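PDB 4MBU: similar to N-acetyltransferase from Staphylococcus aureus subsp. aureus, which probably transfers an acetyl group from acetyl-CoA to an amine, as a Gcn5-related N-acetyltransferase (GNAT). Local coordinates for residues 85-90 with 101-106; 31-36 with 147-152; 138-143 with 158-163. One frame throughout, in Å; residues are numbered along the deposited sequence.

All three contacts reach the same mixed beta sheet of a GNAT fold. Contact 1 packs helix 98-112 on strand 82-89, near the centre of the chain. Contact 3 pairs strands 139-150 and 153-163 of a hairpin. Its centre is about 16 Å from that of contact 1, and the two meet where H85 CE1 lies 3.6 Å from F138 CE2. Contact 2 uses the far end of strand 139-150 to hold the loop 31-36. Its centre is about 21 Å and 22 Å from the centres of contacts 1 and 3. Contacts 2 and 3 both touch the second subunit. H140 in contact 3 binds cadmium, and another cadmium ion lies about 4 Å from the side chain of S86.

Contact 1: 85-90 with 101-106; sequences HSIYVD and QLLQRL
This contact belongs to a beta-alpha-beta crossover of the GNAT core, in which strand 82-89 leads through helix 98-112 to strand 117-123. The helix segment 101-106 runs nearly antiparallel to strand 85-89, at 155°, with the axes 9.2 Å apart. The interface is mainly apolar, and I87 is at its middle. Its CG1 is anti to the carbonyl carbon, chi1 -61°. The CG1-CD1 branch reaches L106 and L103, and CG2 reaches L102. The tip CD1 comes to 3.7 Å from L103 CB and crosses that side chain at about a right angle. I87 CG1 lies alongside L106 CD1 at 3.7 Å, the two chains running past each other in opposite directions. On the other branch, I87 CG2 meets L102 CD1 more loosely, at 4.1 Å. L102, L103 and L106 thus bury the crossover helix against the sheet. L106 CD1 also reaches H85, 3.8 Å from its CD2. H85 has CG in the crowded position between N and the carbonyl carbon, chi1 69°. This turns the imidazole so that both L103 and L106 approach it obliquely. L103 CD1 is 3.8 Å from H85 NE2, but the polar partner of that nitrogen is H133 NE2, to which it is hydrogen-bonded. L102 and L106 also pack on F56 of strand 55-60. I87 also touches A68 of strand 63-72.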
loop_
_atom_site.group_PDB
_atom_site.type_symbol
_atom_site.label_atom_id
_atom_site.label_comp_id
_atom_site.label_asym_id
_atom_site.label_seq_id
_atom_site.Cartn_x
_atom_site.Cartn_y
_atom_site.Cartn_z
ATOM N N HIS A 85 1.058 -15.196 -11.361
ATOM C CA HIS A 85 2.251 -16.015 -11.136
ATOM C C HIS A 85 2.509 -16.284 -9.667
ATOM O O HIS A 85 1.967 -15.611 -8.787
ATOM C CB HIS A 85 3.490 -15.352 -11.725
ATOM C CG HIS A 85 3.907 -14.120 -10.994
ATOM N ND1 HIS A 85 3.269 -12.910 -11.152
ATOM C CD2 HIS A 85 4.898 -13.911 -10.096
ATOM C CE1 HIS A 85 3.851 -12.006 -10.382
ATOM N NE2 HIS A 85 4.842 -12.588 -9.736
ATOM N N SER A 86 3.357 -17.275 -9.414
ATOM C CA SER A 86 3.848 -17.532 -8.066
ATOM C C SER A 86 5.299 -17.994 -8.096
ATOM O O SER A 86 5.754 -18.634 -9.059
ATOM C CB SER A 86 2.947 -18.521 -7.318
ATOM O OG SER A 86 2.522 -19.574 -8.149
ATOM N N ILE A 87 6.025 -17.630 -7.046
ATOM C CA ILE A 87 7.450 -17.908 -6.928
ATOM C C ILE A 87 7.726 -18.417 -5.520
ATOM O O ILE A 87 7.248 -17.841 -4.546
ATOM C CB ILE A 87 8.288 -16.636 -7.131
ATOM C CG1 ILE A 87 8.079 -16.044 -8.527
ATOM C CG2 ILE A 87 9.780 -16.910 -6.895
ATOM C CD1 ILE A 87 8.603 -14.614 -8.634
ATOM N N TYR A 88 8.501 -19.491 -5.416
ATOM C CA TYR A 88 8.873 -20.049 -4.122
ATOM C C TYR A 88 10.367 -20.328 -4.091
ATOM O O TYR A 88 10.911 -20.943 -5.005
ATOM C CB TYR A 88 8.091 -21.332 -3.858
ATOM C CG TYR A 88 6.595 -21.146 -3.889
ATOM C CD1 TYR A 88 5.915 -20.698 -2.770
ATOM C CD2 TYR A 88 5.868 -21.412 -5.038
ATOM C CE1 TYR A 88 4.564 -20.530 -2.786
ATOM C CE2 TYR A 88 4.508 -21.247 -5.068
ATOM C CZ TYR A 88 3.865 -20.801 -3.931
ATOM O OH TYR A 88 2.511 -20.619 -3.931
ATOM N N VAL A 89 11.028 -19.849 -3.045
ATOM C CA VAL A 89 12.468 -20.021 -2.887
ATOM C C VAL A 89 12.723 -20.790 -1.600
ATOM O O VAL A 89 12.104 -20.498 -0.569
ATOM C CB VAL A 89 13.197 -18.658 -2.807
ATOM C CG1 VAL A 89 14.663 -18.859 -2.466
ATOM C CG2 VAL A 89 13.061 -17.892 -4.122
ATOM N N ASP A 90 13.604 -21.785 -1.662
ATOM C CA ASP A 90 13.980 -22.540 -0.468
ATOM C C ASP A 90 14.461 -21.576 0.621
ATOM O O ASP A 90 15.156 -20.598 0.332
ATOM C CB ASP A 90 15.064 -23.566 -0.802
ATOM C CG ASP A 90 15.310 -24.547 0.333
ATOM O OD1 ASP A 90 16.027 -24.191 1.289
ATOM O OD2 ASP A 90 14.791 -25.681 0.270
ATOM N N GLN A 101 15.583 -13.546 -10.222
ATOM C CA GLN A 101 15.881 -14.224 -11.486
ATOM C C GLN A 101 14.678 -15.010 -12.017
ATOM O O GLN A 101 14.410 -15.038 -13.240
ATOM C CB GLN A 101 17.105 -15.140 -11.333
ATOM C CG GLN A 101 18.428 -14.384 -11.134
ATOM C CD GLN A 101 19.639 -15.312 -11.111
ATOM O OE1 GLN A 101 19.825 -16.144 -12.003
ATOM N NE2 GLN A 101 20.452 -15.183 -10.078
ATOM N N LEU A 102 13.954 -15.646 -11.097
ATOM C CA LEU A 102 12.743 -16.362 -11.479
ATOM C C LEU A 102 11.685 -15.400 -12.029
ATOM O O LEU A 102 11.109 -15.652 -13.079
ATOM C CB LEU A 102 12.204 -17.194 -10.310
ATOM C CG LEU A 102 13.031 -18.460 -10.064
ATOM C CD1 LEU A 102 12.701 -19.077 -8.741
ATOM C CD2 LEU A 102 12.776 -19.460 -11.171
ATOM N N LEU A 103 11.453 -14.287 -11.338
ATOM C CA LEU A 103 10.460 -13.314 -11.784
ATOM C C LEU A 103 10.830 -12.770 -13.153
ATOM O O LEU A 103 9.979 -12.629 -14.031
ATOM C CB LEU A 103 10.335 -12.160 -10.781
ATOM C CG LEU A 103 9.370 -11.058 -11.207
ATOM C CD1 LEU A 103 8.007 -11.635 -11.599
ATOM C CD2 LEU A 103 9.210 -10.042 -10.077
ATOM N N GLN A 104 12.105 -12.459 -13.328
ATOM C CA GLN A 104 12.597 -11.981 -14.621
ATOM C C GLN A 104 12.243 -12.980 -15.723
ATOM O O GLN A 104 11.704 -12.608 -16.784
ATOM C CB GLN A 104 14.110 -11.773 -14.530
ATOM C CG GLN A 104 14.769 -11.285 -15.797
ATOM C CD GLN A 104 16.269 -11.120 -15.624
ATOM O OE1 GLN A 104 16.903 -11.855 -14.858
ATOM N NE2 GLN A 104 16.843 -10.150 -16.327
ATOM N N ARG A 105 12.515 -14.258 -15.461
ATOM C CA ARG A 105 12.224 -15.294 -16.453
ATOM C C ARG A 105 10.719 -15.432 -16.733
ATOM O O ARG A 105 10.294 -15.560 -17.891
ATOM C CB ARG A 105 12.843 -16.627 -16.012
ATOM C CG ARG A 105 12.666 -17.767 -17.003
ATOM C CD ARG A 105 13.422 -17.514 -18.309
ATOM N NE ARG A 105 13.204 -18.596 -19.269
ATOM C CZ ARG A 105 12.181 -18.647 -20.120
ATOM N NH1 ARG A 105 11.274 -17.673 -20.139
ATOM N NH2 ARG A 105 12.058 -19.677 -20.954
ATOM N N LEU A 106 9.915 -15.369 -15.674
ATOM C CA LEU A 106 8.454 -15.374 -15.808
ATOM C C LEU A 106 7.983 -14.243 -16.702
ATOM O O LEU A 106 7.158 -14.456 -17.590
ATOM C CB LEU A 106 7.765 -15.237 -14.443
ATOM C CG LEU A 106 7.801 -16.444 -13.507
ATOM C CD1 LEU A 106 7.199 -16.072 -12.132
ATOM C CD2 LEU A 106 7.063 -17.629 -14.129
#

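Contact 2: 31-36 with 147-152; sequences YTYKPQ and VGYKFD
Two hydrogen bonds tie the loop 31-36 to the end of strand 139-150. Y33 OH donates to Y149 O over a very short 2.5 Å. It approaches in the carbonyl plane, and the oxygen lies at the edge of the Y33 ring. K150 NZ donates to T32 O at 2.9 Å, nearly along the C=O axis, with a C=O...donor angle of 163°. Each segment gives one side-chain donor and one backbone carbonyl, so the two bonds run in opposite senses. The K150 chain starts with CG anti to the backbone N, chi1 -161°, and is extended beyond it. It slides past Y33 in the opposite direction, with K150 CG 3.9 Å from Y33 CE1. The ammonium group is held further by the backbone oxygens of I24, T27 and V30, so a buried, probably charged amine is gripped by several carbonyls. One face of the F151 ring has K150 CG over its centre. Y31 makes the apolar part. Its CE2 sits 3.8 Å from G148 CA, where a beta carbon would clash with the ring, so the ring can come in close because G148 has no side chain. V147 CG2 lies near the plane of the Y31 ring, at its edge. Y31 OH is hydrogen-bonded to D123 OD1, which fixes the outer end of the ring. V147 and G148 both face L155, a classic beta bulge. Y79 of the second subunit meets the Y31 ring, and V147 O accepts from T82 OG1 of that subunit. The contact thus joins the loop between helices 13-26 and 38-50 to the hairpin of strands 139-150 and 153-163, with Y31 and K150 packed on L155.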
loop_
_atom_site.group_PDB
_atom_site.type_symbol
_atom_site.label_atom_id
_atom_site.label_comp_id
_atom_site.label_asym_id
_atom_site.label_seq_id
_atom_site.Cartn_x
_atom_site.Cartn_y
_atom_site.Cartn_z
ATOM N N TYR A 31 -1.960 -20.035 1.073
ATOM C CA TYR A 31 -3.160 -20.051 1.911
ATOM C C TYR A 31 -3.719 -21.486 2.014
ATOM O O TYR A 31 -4.884 -21.753 1.699
ATOM C CB TYR A 31 -4.231 -19.075 1.388
ATOM C CG TYR A 31 -3.992 -17.591 1.687
ATOM C CD1 TYR A 31 -2.714 -17.099 1.932
ATOM C CD2 TYR A 31 -5.056 -16.687 1.731
ATOM C CE1 TYR A 31 -2.498 -15.745 2.199
ATOM C CE2 TYR A 31 -4.846 -15.319 1.992
ATOM C CZ TYR A 31 -3.560 -14.867 2.225
ATOM O OH TYR A 31 -3.316 -13.528 2.490
ATOM N N THR A 32 -2.867 -22.405 2.463
ATOM C CA THR A 32 -3.218 -23.819 2.591
ATOM C C THR A 32 -2.792 -24.258 3.987
ATOM O O THR A 32 -1.871 -23.680 4.565
ATOM C CB THR A 32 -2.500 -24.657 1.519
ATOM O OG1 THR A 32 -2.943 -24.245 0.220
ATOM C CG2 THR A 32 -2.796 -26.157 1.674
ATOM N N TYR A 33 -3.462 -25.256 4.550
ATOM C CA TYR A 33 -3.106 -25.710 5.886
ATOM C C TYR A 33 -2.283 -26.997 5.871
ATOM O O TYR A 33 -1.287 -27.096 6.588
ATOM C CB TYR A 33 -4.361 -25.901 6.743
ATOM C CG TYR A 33 -5.243 -24.676 6.859
ATOM C CD1 TYR A 33 -4.821 -23.549 7.550
ATOM C CD2 TYR A 33 -6.514 -24.660 6.293
ATOM C CE1 TYR A 33 -5.648 -22.419 7.667
ATOM C CE2 TYR A 33 -7.337 -23.545 6.398
ATOM C CZ TYR A 33 -6.897 -22.429 7.087
ATOM O OH TYR A 33 -7.724 -21.326 7.204
ATOM N N LYS A 34 -2.709 -27.967 5.058
ATOM C CA LYS A 34 -2.120 -29.309 5.036
ATOM C C LYS A 34 -1.041 -29.457 3.968
ATOM O O LYS A 34 -1.201 -28.956 2.851
ATOM C CB LYS A 34 -3.203 -30.358 4.763
ATOM C CG LYS A 34 -4.207 -30.566 5.892
ATOM C CD LYS A 34 -5.338 -31.493 5.437
ATOM C CE LYS A 34 -6.458 -31.612 6.477
ATOM N NZ LYS A 34 -6.109 -32.493 7.634
ATOM N N PRO A 35 0.045 -30.178 4.298
ATOM C CA PRO A 35 1.103 -30.448 3.318
ATOM C C PRO A 35 0.525 -31.143 2.089
ATOM O O PRO A 35 -0.409 -31.942 2.215
ATOM C CB PRO A 35 2.041 -31.399 4.063
ATOM C CG PRO A 35 1.799 -31.116 5.509
ATOM C CD PRO A 35 0.337 -30.779 5.613
ATOM N N GLN A 36 1.059 -30.814 0.918
ATOM C CA GLN A 36 0.634 -31.420 -0.336
ATOM C C GLN A 36 1.313 -32.782 -0.468
ATOM O O GLN A 36 2.404 -32.993 0.066
ATOM C CB GLN A 36 1.048 -30.514 -1.501
ATOM C CG GLN A 36 0.527 -30.934 -2.870
ATOM C CD GLN A 36 0.961 -29.987 -3.975
ATOM O OE1 GLN A 36 2.140 -29.646 -4.090
ATOM N NE2 GLN A 36 0.006 -29.555 -4.795
ATOM N N VAL A 147 -9.257 -11.631 4.116
ATOM C CA VAL A 147 -9.714 -12.639 3.157
ATOM C C VAL A 147 -9.187 -14.002 3.520
ATOM O O VAL A 147 -9.745 -15.018 3.082
ATOM C CB VAL A 147 -9.282 -12.372 1.686
ATOM C CG1 VAL A 147 -10.103 -11.280 1.076
ATOM C CG2 VAL A 147 -7.784 -12.069 1.610
ATOM N N GLY A 148 -8.089 -14.036 4.274
ATOM C CA GLY A 148 -7.536 -15.325 4.659
ATOM C C GLY A 148 -7.512 -15.514 6.163
ATOM O O GLY A 148 -7.646 -14.544 6.899
ATOM N N TYR A 149 -7.363 -16.753 6.623
ATOM C CA TYR A 149 -7.217 -17.029 8.053
ATOM C C TYR A 149 -6.204 -18.164 8.244
ATOM O O TYR A 149 -6.406 -19.287 7.769
ATOM C CB TYR A 149 -8.575 -17.402 8.686
ATOM C CG TYR A 149 -8.561 -17.559 10.209
ATOM C CD1 TYR A 149 -8.524 -16.446 11.041
ATOM C CD2 TYR A 149 -8.614 -18.814 10.807
ATOM C CE1 TYR A 149 -8.522 -16.575 12.426
ATOM C CE2 TYR A 149 -8.611 -18.956 12.195
ATOM C CZ TYR A 149 -8.562 -17.831 12.996
ATOM O OH TYR A 149 -8.556 -17.943 14.368
ATOM N N LYS A 150 -5.110 -17.874 8.934
ATOM C CA LYS A 150 -4.085 -18.887 9.165
ATOM C C LYS A 150 -3.280 -18.521 10.403
ATOM O O LYS A 150 -3.113 -17.331 10.719
ATOM C CB LYS A 150 -3.164 -19.002 7.946
ATOM C CG LYS A 150 -2.361 -20.305 7.878
ATOM C CD LYS A 150 -1.479 -20.342 6.616
ATOM C CE LYS A 150 -0.639 -21.616 6.569
ATOM N NZ LYS A 150 0.182 -21.727 5.325
ATOM N N PHE A 151 -2.805 -19.542 11.112
ATOM C CA PHE A 151 -2.030 -19.328 12.339
ATOM C C PHE A 151 -2.819 -18.453 13.322
ATOM O O PHE A 151 -2.240 -17.614 14.010
ATOM C CB PHE A 151 -0.681 -18.661 12.017
ATOM C CG PHE A 151 0.203 -19.468 11.095
ATOM C CD1 PHE A 151 0.277 -20.848 11.207
ATOM C CD2 PHE A 151 0.967 -18.836 10.121
ATOM C CE1 PHE A 151 1.108 -21.585 10.362
ATOM C CE2 PHE A 151 1.789 -19.565 9.272
ATOM C CZ PHE A 151 1.859 -20.940 9.397
ATOM N N ASP A 152 -4.141 -18.626 13.340
ATOM C CA ASP A 152 -5.029 -17.931 14.278
ATOM C C ASP A 152 -5.170 -16.428 14.077
ATOM O O ASP A 152 -5.732 -15.739 14.936
ATOM C CB ASP A 152 -4.601 -18.186 15.713
ATOM C CG ASP A 152 -4.529 -19.645 16.030
ATOM O OD1 ASP A 152 -5.381 -20.407 15.538
ATOM O OD2 ASP A 152 -3.609 -20.016 16.762
#

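Contact 3: 138-143 with 158-163; sequences FKHAGT and AFYELD
Strands 139-150 and 153-163 form an antiparallel beta hairpin, and a classic beta bulge interrupts their pairing here. A141 and G142 both face F159. K139 and E161 form a hydrogen-bonded pair with two backbone bonds, and the donors lie above the carbonyl planes. Within the bulge, A141 N donates to F159 O at 2.8 Å, in the carbonyl plane and nearly straight at 168°, and F159 N donates to G142 O. The backbone angles of G142 would jam a beta carbon against the preceding carbonyl oxygen, so glycine suits the bulge. F138 packs closely on L162. Its CG is anti to the carbonyl carbon, and the ring lies flat beneath L162. L162 CB sits over the ring centre, 3.6 Å from the centroid, a CH-pi contact. F138 also packs on L118, and its ring meets H133 edge-to-face. H140, partly exposed, stacks on the buried Y160 in a non-hydrogen-bonded pair. Their rings make an offset stack with centroids 4.6 Å apart and planes at 10°. H140 CG is anti to the backbone N, chi1 -171°, which lays the imidazole over the outer part of the phenol, and H140 CB is 3.5 Å from Y160 CE1. The more open side lies at the outer part of H140, at K139 and at T143. There H140 ND1 binds cadmium, as does H140 ND1 of the third subunit. On the opposite face of the sheet, K139 NZ is hydrogen-bonded to Q134 O of that subunit, and the buried E161 accepts through OE1 from T145 N of the second. H140 NE2 makes two weak bonds within its own strand, to G142 O at 2.7 Å and to T143 OG1 at 2.8 Å.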
loop_
_atom_site.group_PDB
_atom_site.type_symbol
_atom_site.label_atom_id
_atom_site.label_comp_id
_atom_site.label_asym_id
_atom_site.label_seq_id
_atom_site.Cartn_x
_atom_site.Cartn_y
_atom_site.Cartn_z
ATOM N N PHE A 138 5.836 -3.570 -10.804
ATOM C CA PHE A 138 4.455 -3.925 -10.485
ATOM C C PHE A 138 3.858 -2.765 -9.692
ATOM O O PHE A 138 4.565 -2.149 -8.890
ATOM C CB PHE A 138 4.410 -5.196 -9.635
ATOM C CG PHE A 138 4.579 -6.466 -10.420
ATOM C CD1 PHE A 138 5.795 -6.776 -11.022
ATOM C CD2 PHE A 138 3.529 -7.375 -10.527
ATOM C CE1 PHE A 138 5.948 -7.959 -11.731
ATOM C CE2 PHE A 138 3.678 -8.559 -11.233
ATOM C CZ PHE A 138 4.885 -8.850 -11.840
ATOM N N LYS A 139 2.583 -2.451 -9.929
ATOM C CA LYS A 139 1.864 -1.437 -9.145
ATOM C C LYS A 139 0.907 -2.095 -8.154
ATOM O O LYS A 139 0.174 -3.029 -8.506
ATOM C CB LYS A 139 1.016 -0.544 -10.066
ATOM C CG LYS A 139 1.742 -0.016 -11.288
ATOM C CD LYS A 139 2.889 0.859 -10.873
ATOM C CE LYS A 139 3.459 1.617 -12.059
ATOM N NZ LYS A 139 4.663 2.380 -11.616
ATOM N N HIS A 140 0.879 -1.602 -6.923
ATOM C CA HIS A 140 -0.104 -2.095 -5.959
ATOM C C HIS A 140 -1.495 -1.687 -6.442
ATOM O O HIS A 140 -1.807 -0.491 -6.551
ATOM C CB HIS A 140 0.165 -1.530 -4.572
ATOM C CG HIS A 140 -0.666 -2.145 -3.493
ATOM N ND1 HIS A 140 -0.765 -1.613 -2.229
ATOM C CD2 HIS A 140 -1.446 -3.256 -3.499
ATOM C CE1 HIS A 140 -1.573 -2.355 -1.496
ATOM N NE2 HIS A 140 -2.000 -3.357 -2.233
ATOM N N ALA A 141 -2.325 -2.682 -6.744
ATOM C CA ALA A 141 -3.636 -2.430 -7.348
ATOM C C ALA A 141 -4.743 -2.477 -6.309
ATOM O O ALA A 141 -5.849 -1.997 -6.554
ATOM C CB ALA A 141 -3.914 -3.431 -8.472
ATOM N N GLY A 142 -4.453 -3.057 -5.147
ATOM C CA GLY A 142 -5.432 -3.075 -4.076
ATOM C C GLY A 142 -5.090 -4.055 -2.978
ATOM O O GLY A 142 -4.114 -4.801 -3.090
ATOM N N THR A 143 -5.899 -4.049 -1.920
ATOM C CA THR A 143 -5.715 -4.955 -0.790
ATOM C C THR A 143 -7.056 -5.447 -0.248
ATOM O O THR A 143 -7.887 -4.656 0.189
ATOM C CB THR A 143 -4.968 -4.264 0.358
ATOM O OG1 THR A 143 -3.685 -3.831 -0.105
ATOM C CG2 THR A 143 -4.779 -5.230 1.540
ATOM N N ALA A 158 -2.757 -8.623 -0.864
ATOM C CA ALA A 158 -2.494 -7.488 -1.737
ATOM C C ALA A 158 -2.325 -7.954 -3.181
ATOM O O ALA A 158 -1.739 -8.996 -3.446
ATOM C CB ALA A 158 -1.268 -6.741 -1.274
ATOM N N PHE A 159 -2.861 -7.190 -4.120
ATOM C CA PHE A 159 -2.680 -7.512 -5.527
ATOM C C PHE A 159 -1.681 -6.537 -6.126
ATOM O O PHE A 159 -1.819 -5.322 -5.971
ATOM C CB PHE A 159 -4.005 -7.391 -6.273
ATOM C CG PHE A 159 -4.912 -8.574 -6.107
ATOM C CD1 PHE A 159 -6.251 -8.389 -5.825
ATOM C CD2 PHE A 159 -4.442 -9.863 -6.271
ATOM C CE1 PHE A 159 -7.102 -9.464 -5.685
ATOM C CE2 PHE A 159 -5.294 -10.950 -6.126
ATOM C CZ PHE A 159 -6.622 -10.746 -5.837
ATOM N N TYR A 160 -0.674 -7.071 -6.807
ATOM C CA TYR A 160 0.269 -6.246 -7.546
ATOM C C TYR A 160 0.155 -6.604 -9.008
ATOM O O TYR A 160 -0.051 -7.769 -9.354
ATOM C CB TYR A 160 1.701 -6.436 -7.029
ATOM C CG TYR A 160 1.930 -5.714 -5.720
ATOM C CD1 TYR A 160 2.621 -4.502 -5.676
ATOM C CD2 TYR A 160 1.427 -6.225 -4.535
ATOM C CE1 TYR A 160 2.802 -3.835 -4.481
ATOM C CE2 TYR A 160 1.612 -5.568 -3.337
ATOM C CZ TYR A 160 2.295 -4.373 -3.321
ATOM O OH TYR A 160 2.480 -3.713 -2.129
ATOM N N GLU A 161 0.238 -5.606 -9.877
ATOM C CA GLU A 161 0.093 -5.909 -11.296
ATOM C C GLU A 161 1.126 -5.221 -12.165
ATOM O O GLU A 161 1.530 -4.078 -11.908
ATOM C CB GLU A 161 -1.336 -5.642 -11.800
ATOM C CG GLU A 161 -1.736 -4.186 -11.909
ATOM C CD GLU A 161 -3.128 -4.013 -12.507
ATOM O OE1 GLU A 161 -3.917 -3.231 -11.943
ATOM O OE2 GLU A 161 -3.428 -4.643 -13.546
ATOM N N LEU A 162 1.554 -5.952 -13.188
ATOM C CA LEU A 162 2.429 -5.426 -14.226
ATOM C C LEU A 162 1.712 -5.430 -15.564
ATOM O O LEU A 162 1.186 -6.477 -16.001
ATOM C CB LEU A 162 3.683 -6.286 -14.327
ATOM C CG LEU A 162 4.693 -5.960 -15.423
ATOM C CD1 LEU A 162 5.334 -4.585 -15.186
ATOM C CD2 LEU A 162 5.756 -7.048 -15.474
ATOM N N ASP A 163 1.686 -4.257 -16.201
ATOM C CA ASP A 163 1.263 -4.133 -17.594
ATOM C C ASP A 163 2.413 -4.584 -18.484
ATOM O O ASP A 163 3.451 -3.913 -18.566
ATOM C CB ASP A 163 0.909 -2.684 -17.945
ATOM C CG ASP A 163 0.255 -2.562 -19.327
ATOM O OD1 ASP A 163 0.277 -3.548 -20.107
ATOM O OD2 ASP A 163 -0.296 -1.486 -19.640
#